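Local atomic coordinates of PLP-Dependent L-Arginine Hydroxylase MppP (Streptomyces wadayamensis, PDB entry 5DJ1), a protein that hydroxylates L-arginine with the help of pyridoxal 5'-phosphate, and belongs to a family of pyridoxal-phosphate-dependent aminotransferases. Residues S86-S91 with D249-V254; V92-L97 with V214-T219; V108-P113 with L127-V132; H112-N117 with T157-T162. All coordinates share one frame; numbering follows the deposited sequence.

Contact 1: residues S86-S91 with D249-V254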
loop_
_atom_site.group_PDB
_atom_site.type_symbol
_atom_site.label_atom_id
_atom_site.label_comp_id
_atom_site.label_asym_id
_atom_site.label_seq_id
_atom_site.Cartn_x
_atom_site.Cartn_y
_atom_site.Cartn_z
ATOM N N SER B 86 -3.201 -7.659 -7.375
ATOM C CA SER B 86 -3.151 -7.703 -5.921
ATOM C C SER B 86 -2.483 -6.453 -5.368
ATOM O O SER B 86 -1.360 -6.125 -5.761
ATOM C CB SER B 86 -2.379 -8.938 -5.456
ATOM O OG SER B 86 -3.032 -10.129 -5.842
ATOM N N CYS B 87 -3.149 -5.777 -4.435
ATOM C CA CYS B 87 -2.658 -4.527 -3.850
ATOM C C CYS B 87 -2.518 -4.670 -2.338
ATOM O O CYS B 87 -3.154 -5.525 -1.730
ATOM C CB CYS B 87 -3.603 -3.329 -4.140
ATOM S SG CYS B 87 -4.121 -3.095 -5.892
ATOM N N TYR B 88 -1.696 -3.794 -1.729
ATOM C CA TYR B 88 -1.446 -3.866 -0.273
ATOM C C TYR B 88 -2.732 -3.741 0.530
ATOM O O TYR B 88 -2.846 -4.277 1.632
ATOM C CB TYR B 88 -0.472 -2.752 0.147
ATOM C CG TYR B 88 0.868 -2.789 -0.541
ATOM C CD1 TYR B 88 1.699 -3.888 -0.411
ATOM C CD2 TYR B 88 1.317 -1.696 -1.298
ATOM C CE1 TYR B 88 2.923 -3.921 -1.053
ATOM C CE2 TYR B 88 2.528 -1.706 -1.916
ATOM C CZ TYR B 88 3.346 -2.832 -1.775
ATOM O OH TYR B 88 4.556 -2.878 -2.404
ATOM N N SER B 89 -3.699 -3.006 0.007
ATOM C CA SER B 89 -4.976 -2.842 0.668
ATOM C C SER B 89 -5.999 -2.416 -0.373
ATOM O O SER B 89 -5.659 -1.996 -1.482
ATOM C CB SER B 89 -4.927 -1.794 1.758
ATOM O OG SER B 89 -4.776 -0.511 1.189
ATOM N N SER B 90 -7.258 -2.432 0.055
ATOM C CA SER B 90 -8.339 -1.930 -0.772
ATOM C C SER B 90 -8.256 -0.422 -0.945
ATOM O O SER B 90 -8.639 0.098 -2.003
ATOM C CB SER B 90 -9.664 -2.342 -0.138
ATOM O OG SER B 90 -10.719 -1.636 -0.716
ATOM N N SER B 91 -7.704 0.291 0.044
ATOM C CA SER B 91 -7.545 1.743 -0.115
ATOM C C SER B 91 -6.443 2.103 -1.111
ATOM O O SER B 91 -6.567 3.122 -1.817
ATOM C CB SER B 91 -7.300 2.436 1.238
ATOM O OG SER B 91 -8.453 2.337 2.090
ATOM N N ASP B 249 3.075 1.614 -11.367
ATOM C CA ASP B 249 3.879 2.691 -10.801
ATOM C C ASP B 249 3.931 2.601 -9.279
ATOM O O ASP B 249 4.889 3.066 -8.656
ATOM C CB ASP B 249 3.316 4.075 -11.214
ATOM C CG ASP B 249 3.418 4.354 -12.704
ATOM O OD1 ASP B 249 4.254 3.729 -13.367
ATOM O OD2 ASP B 249 2.647 5.212 -13.219
ATOM N N ILE B 250 2.906 2.049 -8.656
ATOM C CA ILE B 250 2.889 1.973 -7.201
ATOM C C ILE B 250 3.450 0.640 -6.677
ATOM O O ILE B 250 4.085 0.618 -5.615
ATOM C CB ILE B 250 1.459 2.244 -6.686
ATOM C CG1 ILE B 250 1.092 3.702 -6.993
ATOM C CG2 ILE B 250 1.354 1.932 -5.165
ATOM C CD1 ILE B 250 -0.270 4.109 -6.594
ATOM N N LEU B 251 3.230 -0.512 -7.332
ATOM C CA LEU B 251 3.781 -1.740 -6.757
ATOM C C LEU B 251 3.939 -2.822 -7.810
ATOM O O LEU B 251 3.281 -2.814 -8.847
ATOM C CB LEU B 251 2.915 -2.272 -5.598
ATOM C CG LEU B 251 1.500 -2.829 -5.896
ATOM C CD1 LEU B 251 1.063 -3.742 -4.737
ATOM C CD2 LEU B 251 0.473 -1.722 -6.116
ATOM N N LEU B 252 4.818 -3.768 -7.512
ATOM C CA LEU B 252 4.992 -4.945 -8.349
ATOM C C LEU B 252 4.052 -6.067 -7.952
ATOM O O LEU B 252 3.749 -6.935 -8.774
ATOM C CB LEU B 252 6.417 -5.473 -8.230
ATOM C CG LEU B 252 7.580 -4.621 -8.735
ATOM C CD1 LEU B 252 8.890 -5.220 -8.214
ATOM C CD2 LEU B 252 7.582 -4.527 -10.266
ATOM N N GLY B 253 3.592 -6.062 -6.716
ATOM C CA GLY B 253 2.720 -7.102 -6.221
ATOM C C GLY B 253 2.823 -7.148 -4.715
ATOM O O GLY B 253 3.544 -6.378 -4.099
ATOM N N VAL B 254 2.099 -8.099 -4.146
ATOM C CA VAL B 254 2.001 -8.292 -2.717
ATOM C C VAL B 254 2.855 -9.494 -2.297
ATOM O O VAL B 254 3.173 -10.385 -3.097
ATOM C CB VAL B 254 0.499 -8.447 -2.385
ATOM C CG1 VAL B 254 0.238 -9.098 -1.086
ATOM C CG2 VAL B 254 -0.135 -7.029 -2.447
HETATM O O HOH W 1 5.212 -0.619 -3.596
HETATM O O HOH W 2 5.943 -5.482 -3.548
#

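Contact 2: residues V92-L97 with V214-T219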
loop_
_atom_site.group_PDB
_atom_site.type_symbol
_atom_site.label_atom_id
_atom_site.label_comp_id
_atom_site.label_asym_id
_atom_site.label_seq_id
_atom_site.Cartn_x
_atom_site.Cartn_y
_atom_site.Cartn_z
ATOM N N VAL B 92 -5.384 1.289 -1.214
ATOM C CA VAL B 92 -4.406 1.469 -2.298
ATOM C C VAL B 92 -5.059 1.194 -3.659
ATOM O O VAL B 92 -4.882 1.963 -4.613
ATOM C CB VAL B 92 -3.158 0.589 -2.051
ATOM C CG1 VAL B 92 -2.161 0.604 -3.264
ATOM C CG2 VAL B 92 -2.440 1.070 -0.827
ATOM N N SER B 93 -5.860 0.115 -3.759
ATOM C CA SER B 93 -6.655 -0.126 -4.963
ATOM C C SER B 93 -7.503 1.095 -5.311
ATOM O O SER B 93 -7.583 1.504 -6.482
ATOM C CB SER B 93 -7.568 -1.343 -4.775
ATOM O OG SER B 93 -6.829 -2.484 -4.372
ATOM N N MET B 94 -8.101 1.709 -4.299
ATOM C CA MET B 94 -8.992 2.845 -4.519
ATOM C C MET B 94 -8.203 4.086 -4.937
ATOM O O MET B 94 -8.651 4.851 -5.794
ATOM C CB MET B 94 -9.828 3.100 -3.253
ATOM C CG MET B 94 -10.872 4.175 -3.432
ATOM S SD MET B 94 -12.282 3.689 -4.505
ATOM C CE MET B 94 -12.232 5.108 -5.612
ATOM N N GLU B 95 -7.008 4.281 -4.374
ATOM C CA GLU B 95 -6.131 5.362 -4.841
ATOM C C GLU B 95 -5.763 5.171 -6.314
ATOM O O GLU B 95 -5.760 6.131 -7.111
ATOM C CB GLU B 95 -4.867 5.425 -3.955
ATOM C CG GLU B 95 -3.719 6.363 -4.452
ATOM C CD GLU B 95 -4.035 7.846 -4.334
ATOM O OE1 GLU B 95 -5.118 8.163 -3.832
ATOM O OE2 GLU B 95 -3.197 8.707 -4.740
ATOM N N ILE B 96 -5.435 3.941 -6.696
ATOM C CA ILE B 96 -5.122 3.639 -8.086
ATOM C C ILE B 96 -6.325 3.921 -8.968
ATOM O O ILE B 96 -6.208 4.549 -10.027
ATOM C CB ILE B 96 -4.657 2.176 -8.222
ATOM C CG1 ILE B 96 -3.260 2.017 -7.601
ATOM C CG2 ILE B 96 -4.646 1.728 -9.656
ATOM C CD1 ILE B 96 -2.935 0.602 -7.190
ATOM N N LEU B 97 -7.501 3.481 -8.533
ATOM C CA LEU B 97 -8.699 3.696 -9.320
ATOM C C LEU B 97 -9.031 5.191 -9.416
ATOM O O LEU B 97 -9.316 5.703 -10.501
ATOM C CB LEU B 97 -9.867 2.903 -8.731
ATOM C CG LEU B 97 -11.234 3.158 -9.397
ATOM C CD1 LEU B 97 -11.213 2.782 -10.892
ATOM C CD2 LEU B 97 -12.339 2.412 -8.652
ATOM N N VAL B 214 -15.182 -2.086 -12.912
ATOM C CA VAL B 214 -14.083 -2.310 -11.992
ATOM C C VAL B 214 -14.667 -2.760 -10.658
ATOM O O VAL B 214 -15.672 -2.223 -10.189
ATOM C CB VAL B 214 -13.180 -1.056 -11.850
ATOM C CG1 VAL B 214 -13.970 0.175 -11.584
ATOM C CG2 VAL B 214 -12.078 -1.290 -10.748
ATOM N N VAL B 215 -14.057 -3.775 -10.063
ATOM C CA VAL B 215 -14.437 -4.249 -8.738
ATOM C C VAL B 215 -13.196 -4.242 -7.868
ATOM O O VAL B 215 -12.134 -4.716 -8.290
ATOM C CB VAL B 215 -15.051 -5.662 -8.768
ATOM C CG1 VAL B 215 -15.488 -6.126 -7.350
ATOM C CG2 VAL B 215 -16.223 -5.729 -9.732
ATOM N N ILE B 216 -13.335 -3.721 -6.657
ATOM C CA ILE B 216 -12.289 -3.809 -5.641
ATOM C C ILE B 216 -12.775 -4.769 -4.563
ATOM O O ILE B 216 -13.630 -4.405 -3.739
ATOM C CB ILE B 216 -11.939 -2.446 -5.041
ATOM C CG1 ILE B 216 -11.483 -1.479 -6.128
ATOM C CG2 ILE B 216 -10.817 -2.637 -3.978
ATOM C CD1 ILE B 216 -11.235 -0.039 -5.606
ATOM N N GLU B 217 -12.240 -5.992 -4.569
ATOM C CA GLU B 217 -12.428 -6.927 -3.466
ATOM C C GLU B 217 -11.420 -6.613 -2.368
ATOM O O GLU B 217 -10.397 -5.965 -2.598
ATOM C CB GLU B 217 -12.211 -8.383 -3.905
ATOM C CG GLU B 217 -12.904 -8.802 -5.183
ATOM C CD GLU B 217 -14.373 -9.231 -4.977
ATOM O OE1 GLU B 217 -14.850 -9.270 -3.814
ATOM O OE2 GLU B 217 -15.033 -9.528 -5.994
ATOM N N ASP B 218 -11.679 -7.141 -1.181
ATOM C CA ASP B 218 -10.870 -6.832 -0.010
ATOM C C ASP B 218 -10.955 -8.013 0.938
ATOM O O ASP B 218 -12.063 -8.440 1.269
ATOM C CB ASP B 218 -11.374 -5.564 0.688
ATOM C CG ASP B 218 -10.593 -5.220 1.973
ATOM O OD1 ASP B 218 -9.409 -5.614 2.077
ATOM O OD2 ASP B 218 -11.164 -4.520 2.861
ATOM N N THR B 219 -9.797 -8.516 1.390
ATOM C CA THR B 219 -9.802 -9.566 2.397
ATOM C C THR B 219 -9.707 -9.014 3.811
ATOM O O THR B 219 -9.931 -9.757 4.772
ATOM C CB THR B 219 -8.642 -10.546 2.147
ATOM O OG1 THR B 219 -7.397 -9.876 2.366
ATOM C CG2 THR B 219 -8.642 -11.068 0.729
#

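Contact 3: residues V108-P113 with L127-V132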
loop_
_atom_site.group_PDB
_atom_site.type_symbol
_atom_site.label_atom_id
_atom_site.label_comp_id
_atom_site.label_asym_id
_atom_site.label_seq_id
_atom_site.Cartn_x
_atom_site.Cartn_y
_atom_site.Cartn_z
ATOM N N VAL B 108 -18.122 11.840 -10.492
ATOM C CA VAL B 108 -18.455 10.476 -10.110
ATOM C C VAL B 108 -19.739 10.507 -9.297
ATOM O O VAL B 108 -19.875 11.333 -8.380
ATOM C CB VAL B 108 -17.322 9.837 -9.286
ATOM C CG1 VAL B 108 -17.749 8.430 -8.745
ATOM C CG2 VAL B 108 -15.999 9.780 -10.124
ATOM N N ALA B 109 -20.680 9.639 -9.644
ATOM C CA ALA B 109 -21.855 9.399 -8.820
ATOM C C ALA B 109 -21.503 8.341 -7.779
ATOM O O ALA B 109 -20.996 7.269 -8.129
ATOM C CB ALA B 109 -23.032 8.954 -9.682
ATOM N N LEU B 110 -21.725 8.670 -6.504
ATOM C CA LEU B 110 -21.306 7.827 -5.385
ATOM C C LEU B 110 -22.467 7.604 -4.420
ATOM O O LEU B 110 -23.207 8.541 -4.095
ATOM C CB LEU B 110 -20.122 8.461 -4.640
ATOM C CG LEU B 110 -19.587 7.774 -3.378
ATOM C CD1 LEU B 110 -18.957 6.410 -3.642
ATOM C CD2 LEU B 110 -18.581 8.720 -2.739
ATOM N N VAL B 111 -22.625 6.358 -3.963
ATOM C CA VAL B 111 -23.715 6.030 -3.058
ATOM C C VAL B 111 -23.541 6.828 -1.762
ATOM O O VAL B 111 -22.426 7.131 -1.325
ATOM C CB VAL B 111 -23.800 4.510 -2.791
ATOM C CG1 VAL B 111 -22.538 3.953 -2.094
ATOM C CG2 VAL B 111 -25.059 4.187 -1.973
ATOM N N HIS B 112 -24.657 7.196 -1.166
ATOM C CA HIS B 112 -24.665 8.082 -0.011
ATOM C C HIS B 112 -25.731 7.525 0.947
ATOM O O HIS B 112 -26.868 7.378 0.560
ATOM C CB HIS B 112 -24.980 9.537 -0.458
ATOM C CG HIS B 112 -24.936 10.551 0.650
ATOM N ND1 HIS B 112 -26.077 11.063 1.238
ATOM C CD2 HIS B 112 -23.892 11.127 1.293
ATOM C CE1 HIS B 112 -25.732 11.911 2.195
ATOM N NE2 HIS B 112 -24.412 11.972 2.244
ATOM N N PRO B 113 -25.374 7.218 2.197
ATOM C CA PRO B 113 -24.044 7.267 2.812
ATOM C C PRO B 113 -23.119 6.194 2.314
ATOM O O PRO B 113 -23.579 5.217 1.698
ATOM C CB PRO B 113 -24.346 7.053 4.298
ATOM C CG PRO B 113 -25.571 6.205 4.288
ATOM C CD PRO B 113 -26.384 6.679 3.121
ATOM N N LEU B 127 -11.817 14.576 -8.505
ATOM C CA LEU B 127 -13.147 14.240 -8.992
ATOM C C LEU B 127 -14.184 15.015 -8.184
ATOM O O LEU B 127 -14.045 15.191 -6.973
ATOM C CB LEU B 127 -13.420 12.737 -8.889
ATOM C CG LEU B 127 -12.767 11.701 -9.822
ATOM C CD1 LEU B 127 -12.729 12.149 -11.256
ATOM C CD2 LEU B 127 -11.421 11.298 -9.359
ATOM N N ASP B 128 -15.196 15.522 -8.872
ATOM C CA ASP B 128 -16.359 16.120 -8.238
ATOM C C ASP B 128 -17.406 15.014 -8.026
ATOM O O ASP B 128 -17.517 14.097 -8.835
ATOM C CB ASP B 128 -16.851 17.253 -9.156
ATOM C CG ASP B 128 -17.824 18.189 -8.502
ATOM O OD1 ASP B 128 -17.896 18.203 -7.271
ATOM O OD2 ASP B 128 -18.505 18.935 -9.243
ATOM N N LEU B 129 -18.115 15.047 -6.905
ATOM C CA LEU B 129 -19.001 13.942 -6.547
ATOM C C LEU B 129 -20.468 14.339 -6.612
ATOM O O LEU B 129 -20.825 15.454 -6.240
ATOM C CB LEU B 129 -18.709 13.444 -5.139
ATOM C CG LEU B 129 -17.246 13.071 -4.886
ATOM C CD1 LEU B 129 -17.049 12.685 -3.430
ATOM C CD2 LEU B 129 -16.824 11.930 -5.810
ATOM N N VAL B 130 -21.305 13.398 -7.039
ATOM C CA VAL B 130 -22.756 13.520 -7.040
ATOM C C VAL B 130 -23.304 12.420 -6.145
ATOM O O VAL B 130 -23.116 11.245 -6.450
ATOM C CB VAL B 130 -23.354 13.393 -8.452
ATOM C CG1 VAL B 130 -24.899 13.479 -8.360
ATOM C CG2 VAL B 130 -22.775 14.458 -9.406
ATOM N N PRO B 131 -24.011 12.737 -5.058
ATOM C CA PRO B 131 -24.525 11.669 -4.194
ATOM C C PRO B 131 -25.715 10.983 -4.830
ATOM O O PRO B 131 -26.535 11.636 -5.486
ATOM C CB PRO B 131 -24.937 12.414 -2.916
ATOM C CG PRO B 131 -25.321 13.797 -3.407
ATOM C CD PRO B 131 -24.296 14.073 -4.502
ATOM N N VAL B 132 -25.804 9.664 -4.632
ATOM C CA VAL B 132 -27.010 8.882 -4.944
ATOM C C VAL B 132 -27.490 8.223 -3.655
ATOM O O VAL B 132 -26.794 7.365 -3.091
ATOM C CB VAL B 132 -26.764 7.818 -6.022
ATOM C CG1 VAL B 132 -28.070 7.151 -6.409
ATOM C CG2 VAL B 132 -26.092 8.441 -7.223
#

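Contact 4: residues H112-N117 with T157-T162. With MG (magnesium ion), chain G.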
loop_
_atom_site.group_PDB
_atom_site.type_symbol
_atom_site.label_atom_id
_atom_site.label_comp_id
_atom_site.label_asym_id
_atom_site.label_seq_id
_atom_site.Cartn_x
_atom_site.Cartn_y
_atom_site.Cartn_z
ATOM N N HIS B 112 -24.657 7.196 -1.166
ATOM C CA HIS B 112 -24.665 8.082 -0.011
ATOM C C HIS B 112 -25.731 7.525 0.947
ATOM O O HIS B 112 -26.868 7.378 0.560
ATOM C CB HIS B 112 -24.980 9.537 -0.458
ATOM C CG HIS B 112 -24.936 10.551 0.650
ATOM N ND1 HIS B 112 -26.077 11.063 1.238
ATOM C CD2 HIS B 112 -23.892 11.127 1.293
ATOM C CE1 HIS B 112 -25.732 11.911 2.195
ATOM N NE2 HIS B 112 -24.412 11.972 2.244
ATOM N N PRO B 113 -25.374 7.218 2.197
ATOM C CA PRO B 113 -24.044 7.267 2.812
ATOM C C PRO B 113 -23.119 6.194 2.314
ATOM O O PRO B 113 -23.579 5.217 1.698
ATOM C CB PRO B 113 -24.346 7.053 4.298
ATOM C CG PRO B 113 -25.571 6.205 4.288
ATOM C CD PRO B 113 -26.384 6.679 3.121
ATOM N N THR B 114 -21.828 6.349 2.598
ATOM C CA THR B 114 -20.911 5.231 2.439
ATOM C C THR B 114 -19.634 5.500 3.241
ATOM O O THR B 114 -19.495 6.514 3.925
ATOM C CB THR B 114 -20.607 4.970 0.952
ATOM O OG1 THR B 114 -20.018 3.674 0.795
ATOM C CG2 THR B 114 -19.631 6.015 0.356
ATOM N N PHE B 115 -18.706 4.560 3.137
ATOM C CA PHE B 115 -17.350 4.626 3.667
ATOM C C PHE B 115 -16.699 5.904 3.160
ATOM O O PHE B 115 -16.346 5.983 1.980
ATOM C CB PHE B 115 -16.569 3.383 3.201
ATOM C CG PHE B 115 -15.204 3.255 3.784
ATOM C CD1 PHE B 115 -15.029 3.125 5.163
ATOM C CD2 PHE B 115 -14.095 3.194 2.962
ATOM C CE1 PHE B 115 -13.763 2.975 5.711
ATOM C CE2 PHE B 115 -12.818 3.042 3.503
ATOM C CZ PHE B 115 -12.651 2.937 4.881
ATOM N N ASP B 116 -16.524 6.897 4.027
ATOM C CA ASP B 116 -16.250 8.250 3.532
ATOM C C ASP B 116 -14.827 8.449 3.050
ATOM O O ASP B 116 -14.549 9.457 2.367
ATOM C CB ASP B 116 -16.586 9.288 4.606
ATOM C CG ASP B 116 -15.822 9.053 5.906
ATOM O OD1 ASP B 116 -15.898 7.928 6.450
ATOM O OD2 ASP B 116 -15.141 10.000 6.369
ATOM N N ASN B 117 -13.948 7.477 3.310
ATOM C CA ASN B 117 -12.625 7.506 2.715
ATOM C C ASN B 117 -12.700 7.484 1.204
ATOM O O ASN B 117 -11.802 8.003 0.535
ATOM C CB ASN B 117 -11.804 6.310 3.185
ATOM C CG ASN B 117 -10.364 6.544 3.026
ATOM O OD1 ASN B 117 -9.855 7.573 3.468
ATOM N ND2 ASN B 117 -9.677 5.621 2.358
ATOM N N THR B 157 -21.021 -2.370 -1.965
ATOM C CA THR B 157 -22.032 -3.429 -1.719
ATOM C C THR B 157 -21.360 -4.715 -1.246
ATOM O O THR B 157 -20.418 -5.193 -1.908
ATOM C CB THR B 157 -22.889 -3.763 -2.963
ATOM O OG1 THR B 157 -23.806 -4.834 -2.647
ATOM C CG2 THR B 157 -22.017 -4.145 -4.143
ATOM N N PRO B 158 -21.790 -5.249 -0.078
ATOM C CA PRO B 158 -22.715 -4.627 0.883
ATOM C C PRO B 158 -22.205 -3.257 1.347
ATOM O O PRO B 158 -21.001 -3.060 1.508
ATOM C CB PRO B 158 -22.760 -5.622 2.064
ATOM C CG PRO B 158 -22.171 -6.911 1.523
ATOM C CD PRO B 158 -21.205 -6.500 0.447
ATOM N N ASN B 159 -23.106 -2.307 1.547
ATOM C CA ASN B 159 -22.652 -0.968 1.869
ATOM C C ASN B 159 -22.137 -0.894 3.300
ATOM O O ASN B 159 -22.617 -1.579 4.198
ATOM C CB ASN B 159 -23.773 0.049 1.686
ATOM C CG ASN B 159 -23.265 1.469 1.606
ATOM O OD1 ASN B 159 -22.052 1.726 1.537
ATOM N ND2 ASN B 159 -24.190 2.409 1.600
ATOM N N ASN B 160 -21.159 -0.021 3.492
ATOM C CA ASN B 160 -20.658 0.352 4.801
ATOM C C ASN B 160 -21.046 1.813 4.925
ATOM O O ASN B 160 -20.519 2.619 4.184
ATOM C CB ASN B 160 -19.143 0.147 4.871
ATOM C CG ASN B 160 -18.505 0.639 6.200
ATOM O OD1 ASN B 160 -19.181 1.137 7.124
ATOM N ND2 ASN B 160 -17.177 0.498 6.280
ATOM N N PRO B 161 -21.889 2.185 5.902
ATOM C CA PRO B 161 -22.256 1.470 7.137
ATOM C C PRO B 161 -23.616 0.712 7.207
ATOM O O PRO B 161 -23.917 0.138 8.249
ATOM C CB PRO B 161 -22.289 2.604 8.161
ATOM C CG PRO B 161 -22.888 3.773 7.356
ATOM C CD PRO B 161 -22.274 3.616 5.953
ATOM N N THR B 162 -24.414 0.714 6.146
ATOM C CA THR B 162 -25.793 0.274 6.252
ATOM C C THR B 162 -25.978 -1.230 6.097
ATOM O O THR B 162 -27.023 -1.742 6.499
ATOM C CB THR B 162 -26.652 0.954 5.190
ATOM O OG1 THR B 162 -26.261 0.447 3.910
ATOM C CG2 THR B 162 -26.483 2.501 5.255
HETATM MG MG MG G . -14.969 12.340 6.259
HETATM O O HOH W 3 -12.848 11.750 6.048
HETATM O O HOH W 4 -14.627 12.408 8.447
#

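Contact 1: residues S86-S91 with D249-V254
Tyr88 lays its ring over Leu251 in a CH-pi contact: Leu251 CD1 stands 3.8 Å from the ring centroid, 14° off the normal. With its CG between backbone N and carbonyl carbon (chi1 68°), Leu251 sends this methyl under the ring while its CB touches Tyr88 CE2 at 3.7 Å. The second apolar wedge is Val254, whose CG2 presses on the main chain of the strand end, 3.4 Å from Cys87 C.

The polar link is made by water. Tyr88 OH donates to one water, which lies at the ring edge and in its plane and passes a hydrogen bond to Ile250 O; a second water donates both to Tyr88 OH and to Gly253 O. Replacing Tyr88 by an alanine would probably strip Leu251 of its aromatic cover and leave both waters without their common anchor.

At the backbone angles of Gly253 a CB would jam against the preceding carbonyl oxygen, which calls for glycine. The contact ties the end of strand 84-87, outermost in the large sheet within this chain, to the turn after helix 243-250; in the following helix 90-101, Ser91 OG is hydrogen-bonded to OP3 of the modified residue LLP at position 221.

Contact 2: residues V92-L97 with V214-T219
Ser93 meets Ile216 first: its CB rests on Ile216 CG2 at 3.6 Å, a contact between carbon atoms, since Ser93 OG is engaged with Ser89 O, of the N-cap residue of its helix. The torsion that allows this puts OG anti to the carbonyl carbon (chi1 -54°), beside the backbone N.

Met94 follows and crosses Ile216 at about a right angle. The delta methyl of Ile216 is driven against the helix backbone, 3.8 Å from Met94 CA, and Met94 SD comes to 4.0 Å from the same CD1, so one methyl group is gripped by both the main chain and the thioether. The Met94 side chain also packs on Ile118, Leu121 and Leu122 of helix 116-124. Glu95 then turns from the strand to the subunit interface and forms a salt bridge with Arg99 of the second subunit.

Leu97 closes the walk one turn after Ser93. It and Val214 reach toward each other tip to tip, Leu97 CD1 lying 3.9 Å from Val214 CG1, while its other branch, CD2, touches Ile216 CD1 at 4.1 Å.

The helix runs nearly antiparallel to the strand, at 163° with axes 9.4 Å apart, as one of the helices covering a face of the large sheet. Within that sheet strand 212-218 lies between 184-188 and 231-235, and Leu233 of the latter packs on both Val214 and Ile216.

Contact 3: residues V108-P113 with L127-V132
Val108 to His112 and Asp128 to Val132 form a parallel ladder with axes that approach to 4.4 Å and cross at -39°, held by five backbone hydrogen bonds that pass alternately from one strand to the other, from Val108 N to Asp128 O at 2.9 Å through to the more bent His112 N to Val132 O. CA-H...O contacts fill the spaces between them, such as Leu129 CA to Val108 O at 3.3 Å.

On the face carrying Val108, Leu110, Leu129 and Pro131, the packing is aliphatic: Val108 CG2 meets Leu127 CG at 3.8 Å, and Leu129, whose end swings back over the neighbouring strand, brings CD2 to 4.1 Å from Val108 CB. Its other methyl, CD1, approaches Leu110 CD2. The other face carries Ala109, Val111, Val130 and Val132, and here Val132 CG2 lies 4.0 Å from Ala109 CB. Beyond Val111, His112 and Pro131 lie side by side, CB against CB at 3.8 Å, and His112 ND1 is hydrogen-bonded to Glu133 OE2.

Together the strands are the two arms of a beta-alpha-beta unit, whose crossover is probably the usual right-handed one and whose helix 116-124 covers Leu110 and Leu129. Leu146 of helix 144-147 packs on the opposite face, strand 152-156 pairs with the inner strand, and 128-133 is outermost in the chain's sheet.

Contact 4: residues H112-N117 with T157-T162
Asn159 reaches across to Pro113 and Thr114 with both ends of its amide. Its ND2 donates to Pro113 O at 2.9 Å in a nearly straight bond (170°), with the acceptor in the plane of the amide, though the donor is tilted from the carbonyl plane. The side chains of Thr114 and Asn159 cross at about a right angle, and Thr114 OG1 donates to Asn159 OD1 at 2.9 Å, in the carbonyl plane. Thr114 gains this reach with OG1 turned from its own N (chi1 -164°) toward the loop.

Phe115 and Asn160 cross obliquely, their ring and amide planes 28° apart, with Asn160 ND2 3.6 Å from Phe115 CD1. Thr114 CA makes a CA-H...O contact with Asn160 O. The side chains of Pro113 and Thr162 cross at about a right angle, Pro113 CG lying 3.9 Å from Thr162 CG2, and Pro113, Pro158 and Pro161 all follow cis peptides that shape the two loops.

A leucine in place of Asn159 would probably leave Pro113 O and the Thr114 hydroxyl without these partners and unclamp the loops.

Glu134 also accepts from ND2, and with Thr114 on OD1 both ends of the amide are held. The clamp probably helps to steady the loop from which Asn160 ND2 makes a hydrogen bond to O3 of the cofactor-bearing residue LLP, as in aspartate aminotransferase, while Asp116 OD2 and two waters bind magnesium.

All four contacts are largely buried, but contact 3 reaches the surface on its outer strand, at Asp128 and Pro131. Contacts 1 and 2 share helix 90-101 and touch, with Ile250 CD1 on Ile96 CG1, and both also meet the second subunit. Contacts 3 and 4 share His112 and Pro113, where strand 107-112 gives way to the loop before helix 116-124. Contacts 1, 2 and 3 reach the same large sheet, at one outer strand, in the interior and at the other outer strand. Chemistry follows place: methyl packing in contact 2, backbone bonding in contact 3, water bridges and a CH-pi contact in contact 1, and hydrogen bonds of side-chain amides near cofactor and magnesium in contact 4.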